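Local coordinates for protein beta-galactosidase (Marinomonas sp. ef1, PDB 6Y2K) that hydrolyses terminal beta-D-galactosyl groups of beta-galactosides, as a cold-active enzyme of glycoside hydrolase family GH42 that assembles into a hexamer, at residues 333-336 and 337-341; 382-385 and 386-390; 613-617 and 618-622. One frame throughout, in Å; residues are numbered along the deposited sequence.

Contact 1 (333-336 and 337-341); sequences AVRL and WTWEA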
ATOM      1  N   ALA A 333      11.726  10.886 -31.781  1.00 15.53           N
ATOM      2  CA  ALA A 333      12.375   9.608 -31.452  1.00 15.48           C
ATOM      3  C   ALA A 333      13.130   8.971 -32.624  1.00 15.22           C
ATOM      4  O   ALA A 333      14.169   8.365 -32.411  1.00 14.41           O
ATOM      5  CB  ALA A 333      11.383   8.614 -30.855  1.00 15.23           C
ATOM      6  N   VAL A 334      12.626   9.112 -33.852  1.00 15.27           N
ATOM      7  CA  VAL A 334      13.315   8.520 -35.007  1.00 15.41           C
ATOM      8  C   VAL A 334      14.658   9.246 -35.235  1.00 15.74           C
ATOM      9  O   VAL A 334      15.677   8.610 -35.507  1.00 15.51           O
ATOM     10  CB  VAL A 334      12.441   8.518 -36.283  1.00 15.42           C
ATOM     11  CG1 VAL A 334      13.235   7.988 -37.480  1.00 15.55           C
ATOM     12  CG2 VAL A 334      11.164   7.694 -36.054  1.00 15.93           C
ATOM     13  N   ARG A 335      14.643  10.576 -35.119  1.00 15.92           N
ATOM     14  CA  ARG A 335      15.882  11.373 -35.130  1.00 16.09           C
ATOM     15  C   ARG A 335      16.832  10.928 -34.017  1.00 15.91           C
ATOM     16  O   ARG A 335      18.027  10.752 -34.254  1.00 15.55           O
ATOM     17  CB  ARG A 335      15.562  12.862 -34.993  1.00 17.02           C
ATOM     18  CG  ARG A 335      16.740  13.750 -34.621  1.00 17.68           C
ATOM     19  CD  ARG A 335      16.382  15.211 -34.826  1.00 18.69           C
ATOM     20  NE  ARG A 335      17.488  16.087 -34.450  1.00 19.71           N
ATOM     21  CZ  ARG A 335      17.708  16.573 -33.228  1.00 20.22           C
ATOM     22  NH1 ARG A 335      16.922  16.267 -32.197  1.00 20.39           N
ATOM     23  NH2 ARG A 335      18.753  17.369 -33.031  1.00 20.77           N
ATOM     24  N   LEU A 336      16.277  10.753 -32.816  1.00 15.69           N
ATOM     25  CA  LEU A 336      17.040  10.320 -31.645  0.50 15.77           C
ATOM     26  C   LEU A 336      17.783   9.019 -31.938  1.00 15.33           C
ATOM     27  O   LEU A 336      18.989   8.931 -31.724  1.00 14.91           O
ATOM     28  CB  LEU A 336      16.108  10.146 -30.431  0.50 16.04           C
ATOM     29  CG  LEU A 336      16.670  10.071 -29.007  0.50 16.31           C
ATOM     30  CD1 LEU A 336      15.512   9.846 -28.052  0.50 16.55           C
ATOM     31  CD2 LEU A 336      17.711   8.988 -28.790  0.50 16.56           C
ATOM     32  N   TRP A 337      17.048   8.016 -32.425  1.00 15.20           N
ATOM     33  CA  TRP A 337      17.624   6.690 -32.678  1.00 14.96           C
ATOM     34  C   TRP A 337      18.668   6.717 -33.782  1.00 14.76           C
ATOM     35  O   TRP A 337      19.647   5.968 -33.732  1.00 14.89           O
ATOM     36  CB  TRP A 337      16.528   5.664 -33.036  1.00 14.74           C
ATOM     37  CG  TRP A 337      15.471   5.465 -31.984  1.00 14.52           C
ATOM     38  CD1 TRP A 337      15.647   5.468 -30.628  1.00 14.42           C
ATOM     39  CD2 TRP A 337      14.082   5.193 -32.208  1.00 14.30           C
ATOM     40  NE1 TRP A 337      14.450   5.233 -29.990  1.00 14.33           N
ATOM     41  CE2 TRP A 337      13.471   5.063 -30.936  1.00 14.47           C
ATOM     42  CE3 TRP A 337      13.286   5.062 -33.364  1.00 14.40           C
ATOM     43  CZ2 TRP A 337      12.101   4.799 -30.781  1.00 14.60           C
ATOM     44  CZ3 TRP A 337      11.925   4.802 -33.210  1.00 14.42           C
ATOM     45  CH2 TRP A 337      11.347   4.667 -31.921  1.00 14.45           C
ATOM     46  N   THR A 338      18.453   7.576 -34.778  1.00 14.86           N
ATOM     47  CA  THR A 338      19.380   7.712 -35.904  1.00 14.76           C
ATOM     48  C   THR A 338      20.715   8.293 -35.444  1.00 14.99           C
ATOM     49  O   THR A 338      21.766   7.697 -35.709  1.00 15.69           O
ATOM     50  CB  THR A 338      18.760   8.552 -37.042  1.00 14.56           C
ATOM     51  OG1 THR A 338      17.490   8.003 -37.411  1.00 14.59           O
ATOM     52  CG2 THR A 338      19.661   8.575 -38.285  1.00 14.78           C
ATOM     53  N   TRP A 339      20.682   9.440 -34.755  1.00 14.80           N
ATOM     54  CA  TRP A 339      21.911  10.023 -34.186  1.00 14.68           C
ATOM     55  C   TRP A 339      22.582   9.086 -33.204  1.00 14.48           C
ATOM     56  O   TRP A 339      23.805   9.017 -33.156  1.00 13.99           O
ATOM     57  CB  TRP A 339      21.659  11.374 -33.515  1.00 14.76           C
ATOM     58  CG  TRP A 339      21.703  12.497 -34.480  1.00 14.84           C
ATOM     59  CD1 TRP A 339      20.678  13.306 -34.845  1.00 15.06           C
ATOM     60  CD2 TRP A 339      22.837  12.909 -35.241  1.00 15.25           C
ATOM     61  NE1 TRP A 339      21.104  14.223 -35.780  1.00 15.55           N
ATOM     62  CE2 TRP A 339      22.428  13.993 -36.047  1.00 15.37           C
ATOM     63  CE3 TRP A 339      24.162  12.472 -35.318  1.00 15.22           C
ATOM     64  CZ2 TRP A 339      23.302  14.649 -36.916  1.00 15.76           C
ATOM     65  CZ3 TRP A 339      25.035  13.126 -36.194  1.00 15.45           C
ATOM     66  CH2 TRP A 339      24.601  14.207 -36.970  1.00 15.63           C
ATOM     67  N   GLU A 340      21.774   8.369 -32.424  1.00 14.46           N
ATOM     68  CA  GLU A 340      22.286   7.358 -31.501  1.00 14.63           C
ATOM     69  C   GLU A 340      23.184   6.387 -32.259  1.00 14.41           C
ATOM     70  O   GLU A 340      24.349   6.201 -31.888  1.00 14.21           O
ATOM     71  CB  GLU A 340      21.111   6.631 -30.815  1.00 14.84           C
ATOM     72  CG  GLU A 340      21.452   5.466 -29.906  1.00 15.00           C
ATOM     73  CD  GLU A 340      20.249   4.548 -29.738  1.00 15.58           C
ATOM     74  OE1 GLU A 340      20.123   3.610 -30.552  1.00 15.89           O
ATOM     75  OE2 GLU A 340      19.419   4.787 -28.828  1.00 15.29           O
ATOM     76  N   ALA A 341      22.657   5.792 -33.329  1.00 14.46           N
ATOM     77  CA  ALA A 341      23.441   4.834 -34.130  1.00 14.78           C
ATOM     78  C   ALA A 341      24.733   5.467 -34.672  1.00 15.04           C
ATOM     79  O   ALA A 341      25.811   4.855 -34.585  1.00 15.31           O
ATOM     80  CB  ALA A 341      22.611   4.256 -35.260  1.00 14.89           C
TER
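Ala333 and Trp337 meet one turn apart on helix 333-343, the helix of a beta-alpha-beta unit that carries the TIM barrel from strand 310-315 to strand 348-352. The methyl of Ala333 is a small bump set over the six-membered ring of the indole, its CB 4.1 Å from the centroid of the Trp337 six-membered ring and 19° off the normal, a CH-pi contact. Ala333 O covers the same face nearer the rim, 3.2 Å from Trp337 CG. Beside it the branch CG2 of Val334 comes obliquely to the outer corner of the indole, 4.1 Å from Trp337 CZ3. The broad ring therefore fits under a ledge made by Ala333 and Val334, and it gets there because Trp337 CG stands anti to its carbonyl carbon (chi1 -59°), which swings the indole back along the preceding turn. Val289 O accepts from its NE1, while the side chains of Gln316 and Pro329 also touch the ring.

On another flank of the helix, Thr338 folds its hydroxyl onto its own helix: OG1 donates to Val334 O at 2.7 Å, and Thr338 N reaches that same oxygen from the opposite face of the carbonyl plane. Tyr351 OH is a further partner of OG1, linking the helix to strand 348-352.

Arg335 runs out extended past Trp339, with its CG in the plane of the ring at the indole edge, 4.0 Å from Trp339 CD1. The guanidinium is turned 78° to that ring, and salt bridges to Glu388 and Asp649 hold its far end. In the backbone between them, Trp339 N donates almost straight to Arg335 O, at 3.0 Å.

Contact 2 (382-385 and 386-390); sequences ATLV and AQEVK
Leu384 and Glu388 touch one turn apart on helix 377-395, where Val385, Leu384 and Ala386 are the residues most enclosed by their neighbours along the chain. This helix packs against helix 333-343 of the TIM barrel on one side and meets Ile27 of helix 17-27 through Ala382 and Thr383. Val385 belongs to the buried side: its CG1 lies 4.0 Å from Val389 CG1, the two branched side chains crossing at an angle, and it also touches Thr338 and Phe342. The fit appears tight at Val389, whose CG1 comes within 3.1 Å of Val385 O, though a first torsion of -26° leaves the exact placement of that methyl uncertain.

Leu384 supplies an apolar cushion for a charged group. Its CD2 rests 3.7 Å from Glu388 CD and stays equally close to OE2, while Glu388 CG lies 3.4 Å from Leu384 O. With CG anti to the carbonyl carbon (chi1 -71°), the extended glutamate is carried back over that leucine, where its OE1 meets Arg335 and Trp339. An alanine in place of Glu388 would probably leave the Arg335 guanidinium without this carboxylate and the Trp339 N-H without its acceptor, with the Leu384 methyl uncovered on that side.

The methyl of Ala386 sits against the backbone of the preceding turn, its CB 3.6 Å from Thr383 O. Farther toward solvent, Gln387 runs alongside Thr383 in the same direction, NE2 3.9 Å from Thr383 CG2, and Thr383 OG1 bonds back to Ala379 O. Chemistry thus changes round the helix, from valine contacts on the barrel side to an amide near solvent; between them the carboxylate lies against hydrocarbon, which is likely to strengthen its pull on the arginine.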
ATOM      1  N   ALA A 382      13.806  12.033 -40.688  1.00 18.81           N
ATOM      2  CA  ALA A 382      14.922  11.604 -41.536  1.00 18.83           C
ATOM      3  C   ALA A 382      15.514  12.775 -42.329  1.00 19.38           C
ATOM      4  O   ALA A 382      16.736  12.937 -42.387  1.00 18.86           O
ATOM      5  CB  ALA A 382      14.483  10.499 -42.490  1.00 18.95           C
ATOM      6  N   THR A 383      14.633  13.573 -42.939  1.00 19.86           N
ATOM      7  CA  THR A 383      15.028  14.781 -43.672  1.00 20.38           C
ATOM      8  C   THR A 383      15.870  15.715 -42.792  1.00 20.88           C
ATOM      9  O   THR A 383      16.919  16.192 -43.216  1.00 20.34           O
ATOM     10  CB  THR A 383      13.787  15.514 -44.240  1.00 20.65           C
ATOM     11  OG1 THR A 383      13.091  14.637 -45.140  1.00 20.25           O
ATOM     12  CG2 THR A 383      14.179  16.789 -44.992  1.00 21.10           C
ATOM     13  N   LEU A 384      15.419  15.924 -41.553  1.00 21.49           N
ATOM     14  CA  LEU A 384      16.124  16.770 -40.584  1.00 21.50           C
ATOM     15  C   LEU A 384      17.511  16.230 -40.248  1.00 21.42           C
ATOM     16  O   LEU A 384      18.483  16.996 -40.230  1.00 20.76           O
ATOM     17  CB  LEU A 384      15.305  16.903 -39.295  1.00 22.41           C
ATOM     18  CG  LEU A 384      15.373  18.162 -38.415  1.00 23.37           C
ATOM     19  CD1 LEU A 384      15.110  17.805 -36.955  1.00 23.23           C
ATOM     20  CD2 LEU A 384      16.645  18.977 -38.538  1.00 23.63           C
ATOM     21  N   VAL A 385      17.612  14.921 -39.984  1.00 20.76           N
ATOM     22  CA  VAL A 385      18.916  14.302 -39.693  1.00 20.31           C
ATOM     23  C   VAL A 385      19.894  14.531 -40.869  1.00 20.92           C
ATOM     24  O   VAL A 385      21.047  14.909 -40.644  1.00 19.99           O
ATOM     25  CB  VAL A 385      18.805  12.792 -39.336  1.00 19.96           C
ATOM     26  CG1 VAL A 385      20.179  12.137 -39.245  1.00 19.75           C
ATOM     27  CG2 VAL A 385      18.070  12.595 -38.011  1.00 19.78           C
ATOM     28  N   ALA A 386      19.432  14.329 -42.106  1.00 21.00           N
ATOM     29  CA  ALA A 386      20.291  14.513 -43.287  1.00 21.77           C
ATOM     30  C   ALA A 386      20.862  15.937 -43.358  1.00 21.97           C
ATOM     31  O   ALA A 386      22.051  16.119 -43.633  1.00 22.51           O
ATOM     32  CB  ALA A 386      19.524  14.181 -44.566  1.00 21.89           C
ATOM     33  N   GLN A 387      20.011  16.926 -43.083  1.00 23.10           N
ATOM     34  CA  GLN A 387      20.432  18.335 -42.995  1.00 24.24           C
ATOM     35  C   GLN A 387      21.428  18.525 -41.852  1.00 23.27           C
ATOM     36  O   GLN A 387      22.460  19.175 -42.030  1.00 22.98           O
ATOM     37  CB  GLN A 387      19.226  19.262 -42.807  1.00 26.05           C
ATOM     38  CG  GLN A 387      18.294  19.303 -44.013  1.00 28.84           C
ATOM     39  CD  GLN A 387      16.882  19.814 -43.717  1.00 31.57           C
ATOM     40  OE1 GLN A 387      16.458  19.928 -42.556  1.00 33.77           O
ATOM     41  NE2 GLN A 387      16.135  20.115 -44.786  1.00 31.80           N
ATOM     42  N   GLU A 388      21.134  17.935 -40.692  1.00 21.79           N
ATOM     43  CA  GLU A 388      22.015  18.064 -39.531  1.00 21.42           C
ATOM     44  C   GLU A 388      23.386  17.424 -39.717  1.00 21.06           C
ATOM     45  O   GLU A 388      24.366  17.960 -39.186  1.00 19.98           O
ATOM     46  CB  GLU A 388      21.356  17.545 -38.247  1.00 21.74           C
ATOM     47  CG  GLU A 388      20.231  18.437 -37.732  1.00 21.44           C
ATOM     48  CD  GLU A 388      19.513  17.859 -36.519  1.00 21.99           C
ATOM     49  OE1 GLU A 388      19.461  16.612 -36.357  1.00 20.86           O
ATOM     50  OE2 GLU A 388      19.005  18.661 -35.711  1.00 21.51           O
ATOM     51  N   VAL A 389      23.492  16.316 -40.462  1.00 21.08           N
ATOM     52  CA  VAL A 389      24.837  15.741 -40.680  1.00 21.94           C
ATOM     53  C   VAL A 389      25.679  16.651 -41.600  1.00 21.91           C
ATOM     54  O   VAL A 389      26.883  16.740 -41.415  1.00 22.25           O
ATOM     55  CB  VAL A 389      24.917  14.228 -41.097  1.00 22.69           C
ATOM     56  CG1 VAL A 389      23.724  13.393 -40.628  1.00 22.34           C
ATOM     57  CG2 VAL A 389      25.223  14.032 -42.569  1.00 23.73           C
ATOM     58  N   LYS A 390      25.050  17.326 -42.561  1.00 22.81           N
ATOM     59  CA  LYS A 390      25.763  18.315 -43.391  1.00 24.09           C
ATOM     60  C   LYS A 390      26.279  19.485 -42.549  1.00 23.26           C
ATOM     61  O   LYS A 390      27.430  19.886 -42.701  1.00 23.11           O
ATOM     62  CB  LYS A 390      24.886  18.828 -44.531  1.00 25.56           C
ATOM     63  CG  LYS A 390      24.625  17.785 -45.605  1.00 27.54           C
ATOM     64  CD  LYS A 390      23.674  18.322 -46.653  1.00 29.86           C
ATOM     65  CE  LYS A 390      23.348  17.273 -47.702  1.00 32.55           C
ATOM     66  NZ  LYS A 390      22.105  17.643 -48.439  1.00 34.30           N
TER

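Contact 3 (613-617 and 618-622); sequences RERGN and VIFAF
Arg615 and Phe620 cross obliquely on one face of a beta hairpin, strands 610-615 and 618-623, closed by a type II' turn from Arg615 to Val618. The aliphatic part of the arginine does the touching: CG lies 3.8 Å from Phe620 CE1, with CB just as near. Bent at chi3 (64°), the chain carries its guanidinium away from the ring, 19° from parallel with it but not stacked on it, and NH1 and NH2 bond to the carbonyl oxygens of Phe342, Met404 and Leu406. Val618, on the same face, sets CG1 over one face of the phenyl ring, 3.5 Å above its plane and toward the rim. Trp339 of helix 333-343 also packs against Phe620.

Glu614 and Ile619 form the non-hydrogen-bonded pair and project side by side from the other face of the sheet, where Glu614 OE2 makes a salt bridge to Lys655. Gly616, with a positive phi of 56° and a negative psi, holds the first corner of the II' turn, a conformation easy for glycine. Within the Arg613-Phe620 hydrogen-bonded pair, Arg613 O accepts from Phe620 N at 2.8 Å and also lies in the plane of the ring at its edge, 3.4 Å from Phe620 CD1.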
ATOM      1  N   ARG A 613      28.154   9.798 -25.776  1.00 17.45           N
ATOM      2  CA  ARG A 613      29.192   9.000 -26.425  1.00 18.15           C
ATOM      3  C   ARG A 613      30.063   9.923 -27.280  1.00 19.06           C
ATOM      4  O   ARG A 613      29.581  10.947 -27.768  1.00 18.65           O
ATOM      5  CB  ARG A 613      28.581   7.870 -27.270  1.00 17.86           C
ATOM      6  CG  ARG A 613      29.582   6.777 -27.584  1.00 17.85           C
ATOM      7  CD  ARG A 613      28.985   5.556 -28.273  1.00 17.47           C
ATOM      8  NE  ARG A 613      29.944   4.461 -28.207  1.00 17.04           N
ATOM      9  CZ  ARG A 613      31.049   4.346 -28.948  1.00 17.56           C
ATOM     10  NH1 ARG A 613      31.863   3.312 -28.736  1.00 17.62           N
ATOM     11  NH2 ARG A 613      31.359   5.239 -29.895  1.00 17.44           N
ATOM     12  N   GLU A 614      31.338   9.563 -27.426  1.00 20.34           N
ATOM     13  CA  GLU A 614      32.296  10.346 -28.211  1.00 22.09           C
ATOM     14  C   GLU A 614      32.751   9.625 -29.473  1.00 21.46           C
ATOM     15  O   GLU A 614      32.916   8.407 -29.472  1.00 21.09           O
ATOM     16  CB  GLU A 614      33.534  10.658 -27.376  1.00 23.96           C
ATOM     17  CG  GLU A 614      33.230  11.434 -26.108  1.00 26.55           C
ATOM     18  CD  GLU A 614      34.478  11.927 -25.389  1.00 28.79           C
ATOM     19  OE1 GLU A 614      34.318  12.718 -24.438  1.00 31.70           O
ATOM     20  OE2 GLU A 614      35.613  11.543 -25.773  1.00 30.35           O
ATOM     21  N   ARG A 615      32.955  10.399 -30.537  1.00 21.25           N
ATOM     22  CA  ARG A 615      33.698   9.966 -31.721  1.00 21.37           C
ATOM     23  C   ARG A 615      34.771  11.010 -32.021  1.00 21.84           C
ATOM     24  O   ARG A 615      34.469  12.088 -32.541  1.00 21.88           O
ATOM     25  CB  ARG A 615      32.764   9.800 -32.919  1.00 20.86           C
ATOM     26  CG  ARG A 615      31.821   8.614 -32.772  1.00 20.48           C
ATOM     27  CD  ARG A 615      31.035   8.327 -34.041  1.00 20.35           C
ATOM     28  NE  ARG A 615      31.901   7.923 -35.153  1.00 20.09           N
ATOM     29  CZ  ARG A 615      31.504   7.762 -36.416  1.00 20.09           C
ATOM     30  NH1 ARG A 615      30.236   7.956 -36.776  1.00 19.85           N
ATOM     31  NH2 ARG A 615      32.390   7.392 -37.335  1.00 21.04           N
ATOM     32  N   GLY A 616      36.012  10.694 -31.660  1.00 23.05           N
ATOM     33  CA  GLY A 616      37.121  11.643 -31.747  1.00 23.43           C
ATOM     34  C   GLY A 616      36.828  12.912 -30.964  1.00 23.38           C
ATOM     35  O   GLY A 616      36.628  12.867 -29.751  1.00 24.14           O
ATOM     36  N   ASN A 617      36.745  14.025 -31.689  1.00 23.26           N
ATOM     37  CA  ASN A 617      36.490  15.356 -31.133  0.50 23.07           C
ATOM     38  C   ASN A 617      34.999  15.725 -31.062  1.00 23.09           C
ATOM     39  O   ASN A 617      34.657  16.843 -30.683  1.00 22.74           O
ATOM     40  CB  ASN A 617      37.291  16.437 -31.912  0.50 23.10           C
ATOM     41  CG  ASN A 617      36.745  16.718 -33.316  0.50 22.98           C
ATOM     42  OD1 ASN A 617      36.458  17.864 -33.654  0.50 23.54           O
ATOM     43  ND2 ASN A 617      36.629  15.685 -34.142  0.50 22.20           N
ATOM     44  N   VAL A 618      34.106  14.799 -31.434  1.00 21.84           N
ATOM     45  CA  VAL A 618      32.652  15.058 -31.412  1.00 21.04           C
ATOM     46  C   VAL A 618      32.020  14.371 -30.187  1.00 20.57           C
ATOM     47  O   VAL A 618      32.334  13.207 -29.901  1.00 19.50           O
ATOM     48  CB  VAL A 618      31.968  14.581 -32.712  1.00 21.14           C
ATOM     49  CG1 VAL A 618      30.477  14.920 -32.711  1.00 20.83           C
ATOM     50  CG2 VAL A 618      32.653  15.195 -33.925  1.00 21.50           C
ATOM     51  N   ILE A 619      31.169  15.116 -29.470  1.00 20.52           N
ATOM     52  CA  ILE A 619      30.441  14.622 -28.295  0.50 20.49           C
ATOM     53  C   ILE A 619      28.961  14.568 -28.656  1.00 19.93           C
ATOM     54  O   ILE A 619      28.392  15.584 -29.061  1.00 20.16           O
ATOM     55  CB  ILE A 619      30.585  15.555 -27.065  0.50 21.26           C
ATOM     56  CG1 ILE A 619      32.029  16.013 -26.839  0.50 21.90           C
ATOM     57  CG2 ILE A 619      30.086  14.858 -25.808  0.50 21.26           C
ATOM     58  CD1 ILE A 619      32.915  14.949 -26.242  0.50 22.41           C
ATOM     59  N   PHE A 620      28.336  13.399 -28.512  1.00 18.77           N
ATOM     60  CA  PHE A 620      26.904  13.236 -28.800  1.00 18.21           C
ATOM     61  C   PHE A 620      26.184  13.076 -27.470  1.00 17.82           C
ATOM     62  O   PHE A 620      26.562  12.223 -26.682  1.00 17.23           O
ATOM     63  CB  PHE A 620      26.644  11.995 -29.671  1.00 18.37           C
ATOM     64  CG  PHE A 620      27.402  11.973 -30.988  1.00 18.43           C
ATOM     65  CD1 PHE A 620      28.730  11.570 -31.039  1.00 18.93           C
ATOM     66  CD2 PHE A 620      26.770  12.319 -32.182  1.00 18.96           C
ATOM     67  CE1 PHE A 620      29.426  11.536 -32.248  1.00 19.15           C
ATOM     68  CE2 PHE A 620      27.456  12.282 -33.391  1.00 18.95           C
ATOM     69  CZ  PHE A 620      28.789  11.893 -33.426  1.00 18.84           C
ATOM     70  N   ALA A 621      25.160  13.889 -27.214  1.00 17.97           N
ATOM     71  CA  ALA A 621      24.370  13.779 -25.989  1.00 17.52           C
ATOM     72  C   ALA A 621      22.917  13.507 -26.336  1.00 17.34           C
ATOM     73  O   ALA A 621      22.405  14.064 -27.300  1.00 16.94           O
ATOM     74  CB  ALA A 621      24.481  15.045 -25.168  1.00 17.89           C
ATOM     75  N   PHE A 622      22.271  12.671 -25.514  1.00 17.07           N
ATOM     76  CA  PHE A 622      20.917  12.151 -25.734  1.00 16.68           C
ATOM     77  C   PHE A 622      20.082  12.228 -24.460  1.00 16.77           C
ATOM     78  O   PHE A 622      20.586  11.967 -23.370  1.00 17.23           O
ATOM     79  CB  PHE A 622      20.991  10.682 -26.176  1.00 16.51           C
ATOM     80  CG  PHE A 622      21.847  10.473 -27.385  1.00 16.46           C
ATOM     81  CD1 PHE A 622      21.327  10.667 -28.653  1.00 16.18           C
ATOM     82  CD2 PHE A 622      23.192  10.132 -27.251  1.00 16.00           C
ATOM     83  CE1 PHE A 622      22.128  10.510 -29.772  1.00 16.21           C
ATOM     84  CE2 PHE A 622      23.992   9.973 -28.364  1.00 15.93           C
ATOM     85  CZ  PHE A 622      23.458  10.158 -29.626  1.00 16.33           C
TER

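Contacts 1 and 2 lie within two helices of the barrel domain that pack together, whereas contact 3 is the turn end of a hairpin in a separate antiparallel sheet. Contact 1 is wholly buried and touches both others: Glu388 of contact 2 bonds to Arg335 and Trp339, and Phe620 and Phe622 of contact 3 pack on the same Trp339, with Phe622 reaching Leu336 as well. Contact 2 is the most open, partly facing solvent, and does not touch contact 3, the nearest atoms being about 8 Å apart. Indoles and a doubly gripped carbonyl mark contact 1, aliphatic and carboxylate groups contact 2, and contact 3 cross-strand pairing, with arginine methylenes beside a phenyl ring and a valine methyl over its face.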